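Secreted protein ASP-2 (Necator americanus, PDB 1U53) is a secreted, pathogenesis-related-1-like protein of the CAP family and a vaccine antigen for human hookworm infection, although its molecular activity is not settled. Local coordinates at residues Gln18-Met23 against Leu146-Glu151; Cys70-Ser75 against Met156-Cys161; Asn86-Ser91 against Ser105-Gly110. All blocks are in the same frame, centred on the assembly; numbering follows the deposited sequence.

In the fold
The three contacts lie within the alpha-beta-alpha sandwich of the CAP family. Contacts 1 and 3 set helices 14-32 and 97-109 against the central sheet; contact 2 brings in the loop after helix 57-67. Strand 157-164 runs between strands 145-152 and 84-90 and so joins all three. The Cys148-Cys161 disulfide (SG to SG 2.1 Å) ties contact 1 to contact 2, whose centres lie about 14 Å apart. Contacts 2 and 3, about 10 Å between centres, share the sheet bond from Val159 N to Phe88 O (2.9 Å). Contacts 1 and 3, about 12 Å between centres, meet where Phe20 CD1 touches Ser105 OG at 3.6 Å.

Contact 1: residues Gln18-Met23 against Leu146-Glu151; sequences QKFLEM and LGCYVE. Unlike the reference sequence in segment 18-23: Met23 (reference Leu).
Phe20 lays one face of its ring on Cys148, and both side-chain atoms of the cysteine share that face. Cys148 CB sits 3.7 Å from the ring centroid of Phe20, 20° off the normal, a CH-pi contact shifted toward the CE2 and CD2 rim. Cys148 SG is 3.8 Å from the same centroid but lies nearer the root of the ring, 3.6 Å from Phe20 CG, which makes it a sulfur-aromatic contact. CG of Phe20 stands anti to its carbonyl carbon, beside the backbone N (chi1 -87°), which starts the ring toward the strand. Val150 approaches differently: its CG2 comes to the ring edge, close to the plane, 3.8 Å from Phe20 CE2. This is the helix-on-sheet layer of the CAP sandwich, in which helix 14-32 packs over strand 145-152; the axes of segments 18-23 and 146-151 come within 8.9 Å, with 138° between their N-to-C directions. Two residues before Cys148, Leu146 uses a single branch, CD2, which lies against the helix backbone, 3.7 Å from Phe20 O and 3.9 Å from Leu21 CA. Leu21 CD1 brushes that same methyl more distantly, at 4.4 Å. Ala101 and Ser105 of helix 97-109 and Val159 of strand 157-164 also touch Phe20, so the ring from helix 14-32 is also bordered by helix 97-109 and by the neighbouring strand. Cys148 SG is bonded to Cys161 SG, so the sulfur against the aromatic face belongs to a disulfide bridging neighbouring strands.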
ATOM      1  N   GLN A  18     -12.869   2.630   2.805  1.00 11.99           N
ATOM      2  CA  GLN A  18     -12.892   1.353   3.503  1.00 15.22           C
ATOM      3  C   GLN A  18     -12.234   0.278   2.678  1.00 13.40           C
ATOM      4  O   GLN A  18     -11.484  -0.533   3.208  1.00 12.21           O
ATOM      5  CB  GLN A  18     -14.336   0.957   3.837  1.00 15.67           C
ATOM      6  CG  GLN A  18     -14.911   1.886   4.912  1.00 21.10           C
ATOM      7  CD  GLN A  18     -16.343   1.532   5.318  1.00 22.10           C
ATOM      8  OE1 GLN A  18     -17.055   0.821   4.606  1.00 27.74           O
ATOM      9  NE2 GLN A  18     -16.761   2.032   6.471  1.00 26.04           N
ATOM     10  N   LYS A  19     -12.480   0.289   1.369  1.00 13.05           N
ATOM     11  CA  LYS A  19     -11.895  -0.752   0.517  1.00 12.74           C
ATOM     12  C   LYS A  19     -10.390  -0.658   0.532  1.00 12.57           C
ATOM     13  O   LYS A  19      -9.687  -1.657   0.695  1.00 13.22           O
ATOM     14  CB  LYS A  19     -12.460  -0.650  -0.907  1.00 13.65           C
ATOM     15  CG  LYS A  19     -12.016  -1.749  -1.857  1.00 16.48           C
ATOM     16  CD  LYS A  19     -12.528  -3.095  -1.359  1.00 18.95           C
ATOM     17  CE  LYS A  19     -12.251  -4.208  -2.309  1.00 22.12           C
ATOM     18  NZ  LYS A  19     -12.614  -5.504  -1.625  1.00 21.07           N
ATOM     19  N   PHE A  20      -9.878   0.560   0.412  1.00 10.47           N
ATOM     20  CA  PHE A  20      -8.410   0.723   0.420  1.00  9.98           C
ATOM     21  C   PHE A  20      -7.805   0.218   1.724  1.00 10.68           C
ATOM     22  O   PHE A  20      -6.869  -0.554   1.719  1.00 10.72           O
ATOM     23  CB  PHE A  20      -8.013   2.203   0.252  1.00  9.80           C
ATOM     24  CG  PHE A  20      -7.894   2.641  -1.177  1.00 11.38           C
ATOM     25  CD1 PHE A  20      -6.996   2.013  -2.050  1.00 11.27           C
ATOM     26  CD2 PHE A  20      -8.684   3.662  -1.668  1.00 12.78           C
ATOM     27  CE1 PHE A  20      -6.896   2.447  -3.430  1.00 14.60           C
ATOM     28  CE2 PHE A  20      -8.564   4.100  -3.022  1.00 15.90           C
ATOM     29  CZ  PHE A  20      -7.679   3.476  -3.875  1.00 14.60           C
ATOM     30  N   LEU A  21      -8.366   0.645   2.864  1.00 10.34           N
ATOM     31  CA  LEU A  21      -7.782   0.257   4.131  1.00 10.92           C
ATOM     32  C   LEU A  21      -7.929  -1.267   4.373  1.00 11.10           C
ATOM     33  O   LEU A  21      -6.961  -1.952   4.754  1.00 12.67           O
ATOM     34  CB  LEU A  21      -8.460   1.025   5.282  1.00 13.43           C
ATOM     35  CG  LEU A  21      -7.795   0.751   6.623  1.00 14.36           C
ATOM     36  CD1 LEU A  21      -6.325   1.298   6.705  1.00 15.21           C
ATOM     37  CD2 LEU A  21      -8.635   1.298   7.747  1.00 16.52           C
ATOM     38  N   GLU A  22      -9.119  -1.812   4.134  1.00 12.52           N
ATOM     39  CA  GLU A  22      -9.299  -3.268   4.377  1.00 13.60           C
ATOM     40  C   GLU A  22      -8.416  -4.139   3.490  1.00 12.57           C
ATOM     41  O   GLU A  22      -7.817  -5.115   3.987  1.00 12.98           O
ATOM     42  CB  GLU A  22     -10.769  -3.628   4.170  1.00 16.39           C
ATOM     43  CG  GLU A  22     -11.575  -2.970   5.276  1.00 20.96           C
ATOM     44  CD  GLU A  22     -13.044  -3.120   5.100  1.00 27.35           C
ATOM     45  OE1 GLU A  22     -13.442  -3.895   4.202  1.00 29.36           O
ATOM     46  OE2 GLU A  22     -13.784  -2.440   5.864  1.00 30.43           O
ATOM     47  N   MET A  23      -8.331  -3.788   2.206  1.00 11.81           N
ATOM     48  CA  MET A  23      -7.472  -4.494   1.252  1.00 13.33           C
ATOM     49  C   MET A  23      -6.032  -4.389   1.683  1.00 13.52           C
ATOM     50  O   MET A  23      -5.286  -5.354   1.650  1.00 11.70           O
ATOM     51  CB  MET A  23      -7.542  -3.885  -0.144  1.00 16.17           C
ATOM     52  CG  MET A  23      -8.809  -3.987  -0.784  1.00 21.79           C
ATOM     53  SD  MET A  23      -8.873  -5.116  -2.181  1.00 25.42           S
ATOM     54  CE  MET A  23      -7.353  -5.607  -2.823  1.00 20.11           C
ATOM     55  N   LEU A 146      -2.417   5.323   5.904  1.00 11.79           N
ATOM     56  CA  LEU A 146      -2.768   5.209   4.507  1.00 10.97           C
ATOM     57  C   LEU A 146      -3.773   6.284   4.207  1.00 11.38           C
ATOM     58  O   LEU A 146      -4.674   6.517   5.016  1.00 13.21           O
ATOM     59  CB  LEU A 146      -3.457   3.834   4.271  1.00 13.01           C
ATOM     60  CG  LEU A 146      -3.920   3.587   2.842  1.00 11.86           C
ATOM     61  CD1 LEU A 146      -2.711   3.462   1.945  1.00 12.94           C
ATOM     62  CD2 LEU A 146      -4.763   2.286   2.743  1.00 13.55           C
ATOM     63  N   GLY A 147      -3.662   6.939   3.056  1.00 11.31           N
ATOM     64  CA  GLY A 147      -4.734   7.868   2.651  1.00  9.46           C
ATOM     65  C   GLY A 147      -4.721   7.865   1.130  1.00  9.75           C
ATOM     66  O   GLY A 147      -3.648   7.954   0.545  1.00 11.24           O
ATOM     67  N   CYS A 148      -5.888   7.757   0.484  1.00 10.04           N
ATOM     68  CA  CYS A 148      -5.909   7.676  -0.971  1.00  8.75           C
ATOM     69  C   CYS A 148      -6.987   8.554  -1.570  1.00 10.53           C
ATOM     70  O   CYS A 148      -7.916   8.951  -0.893  1.00 10.65           O
ATOM     71  CB  CYS A 148      -6.211   6.217  -1.386  1.00 11.70           C
ATOM     72  SG  CYS A 148      -5.199   4.966  -0.553  1.00 12.20           S
ATOM     73  N   TYR A 149      -6.890   8.769  -2.873  1.00 10.05           N
ATOM     74  CA  TYR A 149      -7.950   9.492  -3.577  1.00 11.36           C
ATOM     75  C   TYR A 149      -8.093   8.920  -4.975  1.00 12.19           C
ATOM     76  O   TYR A 149      -7.080   8.575  -5.614  1.00 12.01           O
ATOM     77  CB  TYR A 149      -7.624  10.986  -3.616  1.00 11.51           C
ATOM     78  CG  TYR A 149      -8.814  11.861  -3.984  1.00 10.51           C
ATOM     79  CD1 TYR A 149      -9.677  12.337  -2.989  1.00  9.45           C
ATOM     80  CD2 TYR A 149      -9.088  12.177  -5.319  1.00 12.75           C
ATOM     81  CE1 TYR A 149     -10.783  13.091  -3.342  1.00 10.38           C
ATOM     82  CE2 TYR A 149     -10.179  12.932  -5.663  1.00 11.94           C
ATOM     83  CZ  TYR A 149     -11.022  13.399  -4.678  1.00 13.15           C
ATOM     84  OH  TYR A 149     -12.111  14.197  -5.021  1.00 13.13           O
ATOM     85  N   VAL A 150      -9.339   8.842  -5.460  1.00 12.18           N
ATOM     86  CA  VAL A 150      -9.682   8.379  -6.818  1.00 11.39           C
ATOM     87  C   VAL A 150     -10.365   9.520  -7.516  1.00 11.46           C
ATOM     88  O   VAL A 150     -11.378  10.073  -6.997  1.00 12.34           O
ATOM     89  CB  VAL A 150     -10.642   7.200  -6.793  1.00 13.60           C
ATOM     90  CG1 VAL A 150     -10.986   6.735  -8.210  1.00 13.13           C
ATOM     91  CG2 VAL A 150     -10.063   6.044  -5.925  1.00 12.63           C
ATOM     92  N   GLU A 151      -9.802   9.907  -8.656  1.00 11.46           N
ATOM     93  CA  GLU A 151     -10.332  11.022  -9.438  1.00 11.80           C
ATOM     94  C   GLU A 151     -10.797  10.548 -10.792  1.00 13.77           C
ATOM     95  O   GLU A 151     -10.063   9.867 -11.495  1.00 13.46           O
ATOM     96  CB  GLU A 151      -9.242  12.079  -9.637  1.00 13.35           C
ATOM     97  CG  GLU A 151      -9.681  13.331 -10.448  1.00 12.87           C
ATOM     98  CD  GLU A 151     -10.686  14.245  -9.754  1.00 15.79           C
ATOM     99  OE1 GLU A 151     -11.195  13.904  -8.674  1.00 16.12           O
ATOM    100  OE2 GLU A 151     -11.016  15.321 -10.349  1.00 17.37           O
TER

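Contact 2: residues Cys70-Ser75 against Met156-Cys161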
ATOM      1  N   CYS A  70      -4.761  15.270 -12.535  1.00 14.11           N
ATOM      2  CA  CYS A  70      -5.122  14.431 -13.672  1.00 14.35           C
ATOM      3  C   CYS A  70      -3.948  14.254 -14.645  1.00 14.19           C
ATOM      4  O   CYS A  70      -4.121  14.263 -15.850  1.00 17.21           O
ATOM      5  CB  CYS A  70      -6.369  14.994 -14.383  1.00 15.50           C
ATOM      6  SG  CYS A  70      -7.864  14.627 -13.424  1.00 17.47           S
ATOM      7  N   VAL A  71      -2.751  14.137 -14.077  1.00 14.93           N
ATOM      8  CA  VAL A  71      -1.526  13.765 -14.793  1.00 14.45           C
ATOM      9  C   VAL A  71      -0.999  12.537 -14.063  1.00 15.14           C
ATOM     10  O   VAL A  71      -0.835  12.547 -12.830  1.00 14.88           O
ATOM     11  CB  VAL A  71      -0.474  14.851 -14.740  1.00 17.46           C
ATOM     12  CG1 VAL A  71       0.743  14.408 -15.533  1.00 18.00           C
ATOM     13  CG2 VAL A  71      -1.046  16.169 -15.354  1.00 16.74           C
ATOM     14  N   PHE A  72      -0.787  11.468 -14.813  1.00 14.54           N
ATOM     15  CA  PHE A  72      -0.271  10.229 -14.200  1.00 15.12           C
ATOM     16  C   PHE A  72       1.211  10.419 -13.883  1.00 15.20           C
ATOM     17  O   PHE A  72       2.070  10.221 -14.755  1.00 15.96           O
ATOM     18  CB  PHE A  72      -0.452   9.066 -15.182  1.00 14.42           C
ATOM     19  CG  PHE A  72      -0.088   7.705 -14.607  1.00 15.89           C
ATOM     20  CD1 PHE A  72      -0.907   7.073 -13.680  1.00 16.31           C
ATOM     21  CD2 PHE A  72       1.078   7.063 -14.985  1.00 16.62           C
ATOM     22  CE1 PHE A  72      -0.549   5.830 -13.171  1.00 15.50           C
ATOM     23  CE2 PHE A  72       1.434   5.798 -14.480  1.00 17.42           C
ATOM     24  CZ  PHE A  72       0.632   5.197 -13.556  1.00 15.68           C
ATOM     25  N   LYS A  73       1.521  10.818 -12.646  1.00 14.54           N
ATOM     26  CA  LYS A  73       2.905  11.115 -12.299  1.00 16.09           C
ATOM     27  C   LYS A  73       3.056  11.109 -10.793  1.00 14.04           C
ATOM     28  O   LYS A  73       2.206  11.617 -10.062  1.00 13.47           O
ATOM     29  CB  LYS A  73       3.298  12.514 -12.833  1.00 18.38           C
ATOM     30  CG  LYS A  73       4.820  12.746 -12.825  1.00 21.16           C
ATOM     31  CD  LYS A  73       5.155  14.219 -13.096  1.00 24.67           C
ATOM     32  CE  LYS A  73       6.678  14.428 -13.095  1.00 28.52           C
ATOM     33  NZ  LYS A  73       7.383  13.375 -13.888  1.00 29.07           N
ATOM     34  N   HIS A  74       4.168  10.561 -10.342  1.00 13.77           N
ATOM     35  CA  HIS A  74       4.532  10.698  -8.933  1.00 13.95           C
ATOM     36  C   HIS A  74       4.725  12.154  -8.554  1.00 14.62           C
ATOM     37  O   HIS A  74       5.260  12.960  -9.335  1.00 15.12           O
ATOM     38  CB  HIS A  74       5.791   9.878  -8.623  1.00 17.83           C
ATOM     39  CG  HIS A  74       5.482   8.449  -8.342  1.00 20.75           C
ATOM     40  ND1 HIS A  74       5.769   7.436  -9.230  1.00 23.79           N
ATOM     41  CD2 HIS A  74       4.838   7.870  -7.300  1.00 20.74           C
ATOM     42  CE1 HIS A  74       5.348   6.286  -8.724  1.00 21.82           C
ATOM     43  NE2 HIS A  74       4.799   6.525  -7.547  1.00 23.75           N
ATOM     44  N   SER A  75       4.330  12.467  -7.326  1.00 13.12           N
ATOM     45  CA  SER A  75       4.523  13.794  -6.763  1.00 11.98           C
ATOM     46  C   SER A  75       5.930  13.959  -6.227  1.00 13.92           C
ATOM     47  O   SER A  75       6.628  13.000  -5.851  1.00 13.80           O
ATOM     48  CB  SER A  75       3.503  14.056  -5.616  1.00 12.97           C
ATOM     49  OG  SER A  75       3.592  13.032  -4.619  1.00 14.56           O
ATOM     50  N   MET A 156      -9.085   9.180 -17.870  1.00 17.65           N
ATOM     51  CA  MET A 156      -8.627   8.069 -17.044  1.00 16.03           C
ATOM     52  C   MET A 156      -9.287   8.166 -15.682  1.00 15.13           C
ATOM     53  O   MET A 156      -9.698   9.250 -15.255  1.00 15.64           O
ATOM     54  CB  MET A 156      -7.101   8.097 -16.833  1.00 16.72           C
ATOM     55  CG  MET A 156      -6.625   9.359 -16.070  1.00 16.96           C
ATOM     56  SD  MET A 156      -4.844   9.238 -15.756  1.00 17.52           S
ATOM     57  CE  MET A 156      -4.558  10.935 -15.275  1.00 16.87           C
ATOM     58  N   CYS A 157      -9.351   7.036 -14.999  1.00 13.76           N
ATOM     59  CA  CYS A 157      -9.717   7.026 -13.590  1.00 12.19           C
ATOM     60  C   CYS A 157      -8.351   6.966 -12.918  1.00 12.12           C
ATOM     61  O   CYS A 157      -7.590   6.032 -13.196  1.00 13.05           O
ATOM     62  CB  CYS A 157     -10.540   5.776 -13.249  1.00 14.61           C
ATOM     63  SG  CYS A 157     -10.845   5.639 -11.459  1.00 14.24           S
ATOM     64  N   TYR A 158      -8.002   7.977 -12.100  1.00  9.78           N
ATOM     65  CA  TYR A 158      -6.637   8.107 -11.589  1.00 10.95           C
ATOM     66  C   TYR A 158      -6.640   7.927 -10.068  1.00 10.87           C
ATOM     67  O   TYR A 158      -7.391   8.595  -9.357  1.00 10.06           O
ATOM     68  CB  TYR A 158      -6.082   9.483 -12.000  1.00 11.60           C
ATOM     69  CG  TYR A 158      -4.680   9.788 -11.551  1.00 11.71           C
ATOM     70  CD1 TYR A 158      -3.682   8.799 -11.563  1.00 12.32           C
ATOM     71  CD2 TYR A 158      -4.311  11.077 -11.207  1.00 12.98           C
ATOM     72  CE1 TYR A 158      -2.369   9.079 -11.165  1.00 12.42           C
ATOM     73  CE2 TYR A 158      -2.998  11.362 -10.775  1.00 13.44           C
ATOM     74  CZ  TYR A 158      -2.037  10.373 -10.768  1.00 12.41           C
ATOM     75  OH  TYR A 158      -0.749  10.679 -10.373  1.00 12.20           O
ATOM     76  N   VAL A 159      -5.823   6.976  -9.584  1.00 10.29           N
ATOM     77  CA  VAL A 159      -5.833   6.586  -8.167  1.00 10.09           C
ATOM     78  C   VAL A 159      -4.473   6.872  -7.611  1.00  9.05           C
ATOM     79  O   VAL A 159      -3.455   6.438  -8.169  1.00  9.91           O
ATOM     80  CB  VAL A 159      -6.067   5.072  -8.027  1.00  9.70           C
ATOM     81  CG1 VAL A 159      -5.965   4.602  -6.585  1.00 11.87           C
ATOM     82  CG2 VAL A 159      -7.439   4.687  -8.656  1.00 12.47           C
ATOM     83  N   VAL A 160      -4.454   7.527  -6.475  1.00 11.18           N
ATOM     84  CA  VAL A 160      -3.213   7.769  -5.768  1.00 10.02           C
ATOM     85  C   VAL A 160      -3.408   7.366  -4.326  1.00 10.82           C
ATOM     86  O   VAL A 160      -4.344   7.816  -3.681  1.00 11.43           O
ATOM     87  CB  VAL A 160      -2.889   9.287  -5.825  1.00 11.39           C
ATOM     88  CG1 VAL A 160      -1.592   9.629  -5.051  1.00 13.13           C
ATOM     89  CG2 VAL A 160      -2.709   9.735  -7.257  1.00 12.44           C
ATOM     90  N   CYS A 161      -2.508   6.526  -3.791  1.00 10.11           N
ATOM     91  CA  CYS A 161      -2.443   6.312  -2.335  1.00  8.94           C
ATOM     92  C   CYS A 161      -1.126   6.856  -1.781  1.00  9.71           C
ATOM     93  O   CYS A 161      -0.090   6.738  -2.443  1.00 10.75           O
ATOM     94  CB  CYS A 161      -2.470   4.823  -1.996  1.00  8.87           C
ATOM     95  SG  CYS A 161      -4.134   4.111  -2.133  1.00 11.46           S
TER
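Cys70, just beyond helix 57-67, is the first residue to leave helical backbone angles, with positive phi, and starts an irregular segment over strand 157-161, its CA coming 6.8 Å from that of Tyr158. The loop belongs to the CAP sandwich and lies on the side of the sheet where helix 57-67 packs. The Tyr158 side chain points toward the loop, and its ring lies alongside the backbone of Val71 to Lys73, CE2 and CZ nearest Val71 O. The Phe72 and Tyr158 rings meet rim to rim, their planes 61° apart. Phe72 CD1 comes 3.5 Å from Tyr158 CE1. Met156 meets the beginning of the loop: its CG lies between the backbone N and the carbonyl carbon (chi1 63°), the chain is extended from there, and CE ends 3.4 Å from Cys70 O. Met89 of strand 84-90 touches both Phe72 and Met156. Cys70 is disulfide-bonded to Cys153. At the far end of the tyrosine ring the phenol oxygen is hydrogen-bonded to Asn66 OD1, and Asn66 ND2 bonds Lys73 O. Lys73 N also donates an almost straight hydrogen bond (168°) to Tyr158 OH, 3.2 Å long.

Contact 3: residues Asn86-Ser91 against Ser105-Gly110; sequences NIFMSS and SKAWFG
Trp108 NE1 donates a hydrogen bond to Ile87 O across the contact, 2.9 Å long with an angle of 156° at the hydrogen. The oxygen lies close to the indole plane, whereas NE1 stands well above the carbonyl plane, 65° out of it. Strand 84-90 is an outer strand of the CAP sheet, bonded to strand 157-164 through Asn86, Phe88 and Ser90; the Ile87 carbonyl is met by the indole instead. The CH-pi contact is made by Asn86. Its CB lies over the centre of the six-membered ring of Trp108, 3.5 Å from the centroid, and Ser105 N lies above the opposite face, toward the rim. The Asn86 amide is tilted against the indole, ND2 3.9 Å from Trp108 CE3, and is held by hydrogen bonds from ND2 to Tyr163 OH and His134 O. The His134 ring also stacks with Trp108. Apolar touches finish the contact. Phe88 CB rests 3.7 Å from Trp108 CZ2, and with CG anti to the backbone N (chi1 168°) the Phe88 ring lies beside the helix, CE1 3.8 Å from Ala107 CB. Ala107 and Trp108 thus meet Asn86, Ile87 and Phe88, with the axes of strand 86-90 and helix 105-109 coming within 9.1 Å. Because the polar edge of the indole is bonded and a face is covered by Asn86, rotation of Trp108 is probably restricted, and the buried indole N-H is satisfied by a carbonyl of strand 84-90.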
ATOM      1  N   ASN A  86       1.892   5.350  -4.156  1.00  9.79           N
ATOM      2  CA  ASN A  86       1.643   4.398  -5.274  1.00  9.72           C
ATOM      3  C   ASN A  86       0.611   5.030  -6.164  1.00  9.35           C
ATOM      4  O   ASN A  86      -0.339   5.636  -5.686  1.00  9.90           O
ATOM      5  CB  ASN A  86       1.027   3.105  -4.753  1.00 10.44           C
ATOM      6  CG  ASN A  86       2.069   2.151  -4.195  1.00 11.34           C
ATOM      7  OD1 ASN A  86       3.231   2.214  -4.629  1.00 14.10           O
ATOM      8  ND2 ASN A  86       1.655   1.206  -3.341  1.00 10.86           N
ATOM      9  N   ILE A  87       0.797   4.910  -7.486  1.00  9.79           N
ATOM     10  CA  ILE A  87      -0.207   5.497  -8.387  1.00 10.32           C
ATOM     11  C   ILE A  87      -0.739   4.427  -9.357  1.00 10.30           C
ATOM     12  O   ILE A  87      -0.071   3.398  -9.602  1.00 10.27           O
ATOM     13  CB  ILE A  87       0.348   6.708  -9.185  1.00 11.66           C
ATOM     14  CG1 ILE A  87       1.504   6.287 -10.093  1.00 13.17           C
ATOM     15  CG2 ILE A  87       0.718   7.837  -8.219  1.00 12.08           C
ATOM     16  CD1 ILE A  87       2.044   7.469 -10.945  1.00 12.57           C
ATOM     17  N   PHE A  88      -1.969   4.617  -9.848  1.00  9.36           N
ATOM     18  CA  PHE A  88      -2.603   3.616 -10.730  1.00 11.08           C
ATOM     19  C   PHE A  88      -3.558   4.341 -11.641  1.00 11.80           C
ATOM     20  O   PHE A  88      -4.147   5.358 -11.249  1.00 11.38           O
ATOM     21  CB  PHE A  88      -3.390   2.577  -9.900  1.00 11.76           C
ATOM     22  CG  PHE A  88      -4.320   1.675 -10.707  1.00 12.63           C
ATOM     23  CD1 PHE A  88      -3.860   0.514 -11.291  1.00 12.73           C
ATOM     24  CD2 PHE A  88      -5.666   2.006 -10.840  1.00 13.20           C
ATOM     25  CE1 PHE A  88      -4.753  -0.336 -12.027  1.00 15.35           C
ATOM     26  CE2 PHE A  88      -6.562   1.191 -11.596  1.00 15.03           C
ATOM     27  CZ  PHE A  88      -6.071   0.012 -12.182  1.00 14.49           C
ATOM     28  N   MET A  89      -3.728   3.837 -12.856  1.00 12.06           N
ATOM     29  CA  MET A  89      -4.788   4.432 -13.686  1.00 12.37           C
ATOM     30  C   MET A  89      -5.477   3.348 -14.497  1.00 13.15           C
ATOM     31  O   MET A  89      -4.878   2.319 -14.852  1.00 13.69           O
ATOM     32  CB  MET A  89      -4.250   5.501 -14.629  1.00 13.10           C
ATOM     33  CG  MET A  89      -3.212   4.959 -15.618  1.00 16.23           C
ATOM     34  SD  MET A  89      -2.708   6.251 -16.756  1.00 21.24           S
ATOM     35  CE  MET A  89      -4.058   6.206 -17.878  1.00 18.49           C
ATOM     36  N   SER A  90      -6.745   3.638 -14.815  1.00 13.08           N
ATOM     37  CA  SER A  90      -7.529   2.831 -15.729  1.00 14.07           C
ATOM     38  C   SER A  90      -8.135   3.743 -16.785  1.00 13.95           C
ATOM     39  O   SER A  90      -8.448   4.875 -16.513  1.00 13.91           O
ATOM     40  CB  SER A  90      -8.696   2.216 -14.948  1.00 15.68           C
ATOM     41  OG  SER A  90      -9.659   1.660 -15.817  1.00 16.61           O
ATOM     42  N   SER A  91      -8.354   3.235 -17.997  1.00 14.77           N
ATOM     43  CA  SER A  91      -9.002   4.044 -19.012  1.00 15.00           C
ATOM     44  C   SER A  91     -10.517   4.174 -18.802  1.00 14.52           C
ATOM     45  O   SER A  91     -11.142   4.972 -19.503  1.00 15.84           O
ATOM     46  CB  SER A  91      -8.796   3.396 -20.403  1.00 17.54           C
ATOM     47  OG  SER A  91      -9.553   2.182 -20.417  1.00 22.52           O
ATOM     48  N   SER A 105      -5.318  -1.746  -5.822  1.00  9.84           N
ATOM     49  CA  SER A 105      -4.665  -2.487  -4.749  1.00  9.34           C
ATOM     50  C   SER A 105      -4.233  -3.833  -5.294  1.00 11.27           C
ATOM     51  O   SER A 105      -3.136  -4.294  -4.986  1.00 12.37           O
ATOM     52  CB  SER A 105      -5.618  -2.649  -3.552  1.00  9.95           C
ATOM     53  OG  SER A 105      -6.021  -1.348  -3.032  1.00 10.25           O
ATOM     54  N   LYS A 106      -5.064  -4.467  -6.125  1.00 11.24           N
ATOM     55  CA  LYS A 106      -4.668  -5.742  -6.764  1.00 12.52           C
ATOM     56  C   LYS A 106      -3.466  -5.572  -7.693  1.00 11.62           C
ATOM     57  O   LYS A 106      -2.600  -6.437  -7.728  1.00 13.09           O
ATOM     58  CB  LYS A 106      -5.831  -6.344  -7.572  1.00 13.32           C
ATOM     59  CG  LYS A 106      -6.979  -6.860  -6.713  1.00 16.08           C
ATOM     60  CD  LYS A 106      -8.089  -7.256  -7.690  1.00 20.43           C
ATOM     61  CE  LYS A 106      -9.070  -8.217  -7.136  1.00 22.24           C
ATOM     62  NZ  LYS A 106     -10.146  -8.497  -8.187  1.00 24.05           N
ATOM     63  N   ALA A 107      -3.422  -4.493  -8.492  1.00 11.50           N
ATOM     64  CA  ALA A 107      -2.333  -4.287  -9.465  1.00 11.45           C
ATOM     65  C   ALA A 107      -1.006  -4.082  -8.747  1.00 13.35           C
ATOM     66  O   ALA A 107       0.048  -4.548  -9.188  1.00 14.76           O
ATOM     67  CB  ALA A 107      -2.623  -3.057 -10.342  1.00 12.90           C
ATOM     68  N   TRP A 108      -1.071  -3.332  -7.653  1.00 12.14           N
ATOM     69  CA  TRP A 108       0.146  -3.062  -6.868  1.00 10.96           C
ATOM     70  C   TRP A 108       0.628  -4.334  -6.210  1.00 10.97           C
ATOM     71  O   TRP A 108       1.813  -4.687  -6.278  1.00 11.76           O
ATOM     72  CB  TRP A 108      -0.104  -1.991  -5.808  1.00 11.77           C
ATOM     73  CG  TRP A 108      -0.453  -0.624  -6.413  1.00 10.64           C
ATOM     74  CD1 TRP A 108      -0.047  -0.118  -7.624  1.00  9.94           C
ATOM     75  CD2 TRP A 108      -1.253   0.386  -5.796  1.00  9.58           C
ATOM     76  NE1 TRP A 108      -0.595   1.146  -7.817  1.00 10.66           N
ATOM     77  CE2 TRP A 108      -1.352   1.460  -6.712  1.00  9.39           C
ATOM     78  CE3 TRP A 108      -1.955   0.462  -4.561  1.00 10.68           C
ATOM     79  CZ2 TRP A 108      -2.048   2.625  -6.411  1.00  9.33           C
ATOM     80  CZ3 TRP A 108      -2.662   1.625  -4.274  1.00 10.77           C
ATOM     81  CH2 TRP A 108      -2.721   2.685  -5.226  1.00 10.03           C
ATOM     82  N   PHE A 109      -0.282  -4.997  -5.509  1.00 10.32           N
ATOM     83  CA  PHE A 109       0.099  -6.194  -4.769  1.00 10.52           C
ATOM     84  C   PHE A 109       0.531  -7.298  -5.709  1.00 12.07           C
ATOM     85  O   PHE A 109       1.372  -8.116  -5.347  1.00 12.94           O
ATOM     86  CB  PHE A 109      -1.063  -6.644  -3.910  1.00 10.82           C
ATOM     87  CG  PHE A 109      -0.689  -7.768  -2.987  1.00 10.50           C
ATOM     88  CD1 PHE A 109      -0.071  -7.490  -1.759  1.00 10.26           C
ATOM     89  CD2 PHE A 109      -0.933  -9.081  -3.352  1.00 11.36           C
ATOM     90  CE1 PHE A 109       0.276  -8.526  -0.905  1.00 13.22           C
ATOM     91  CE2 PHE A 109      -0.553 -10.124  -2.502  1.00 10.37           C
ATOM     92  CZ  PHE A 109       0.037  -9.851  -1.291  1.00 10.52           C
ATOM     93  N   GLY A 110      -0.006  -7.294  -6.927  1.00 13.22           N
ATOM     94  CA  GLY A 110       0.262  -8.379  -7.879  1.00 14.14           C
ATOM     95  C   GLY A 110       1.702  -8.485  -8.347  1.00 14.13           C
ATOM     96  O   GLY A 110       2.088  -9.526  -8.867  1.00 15.77           O
TER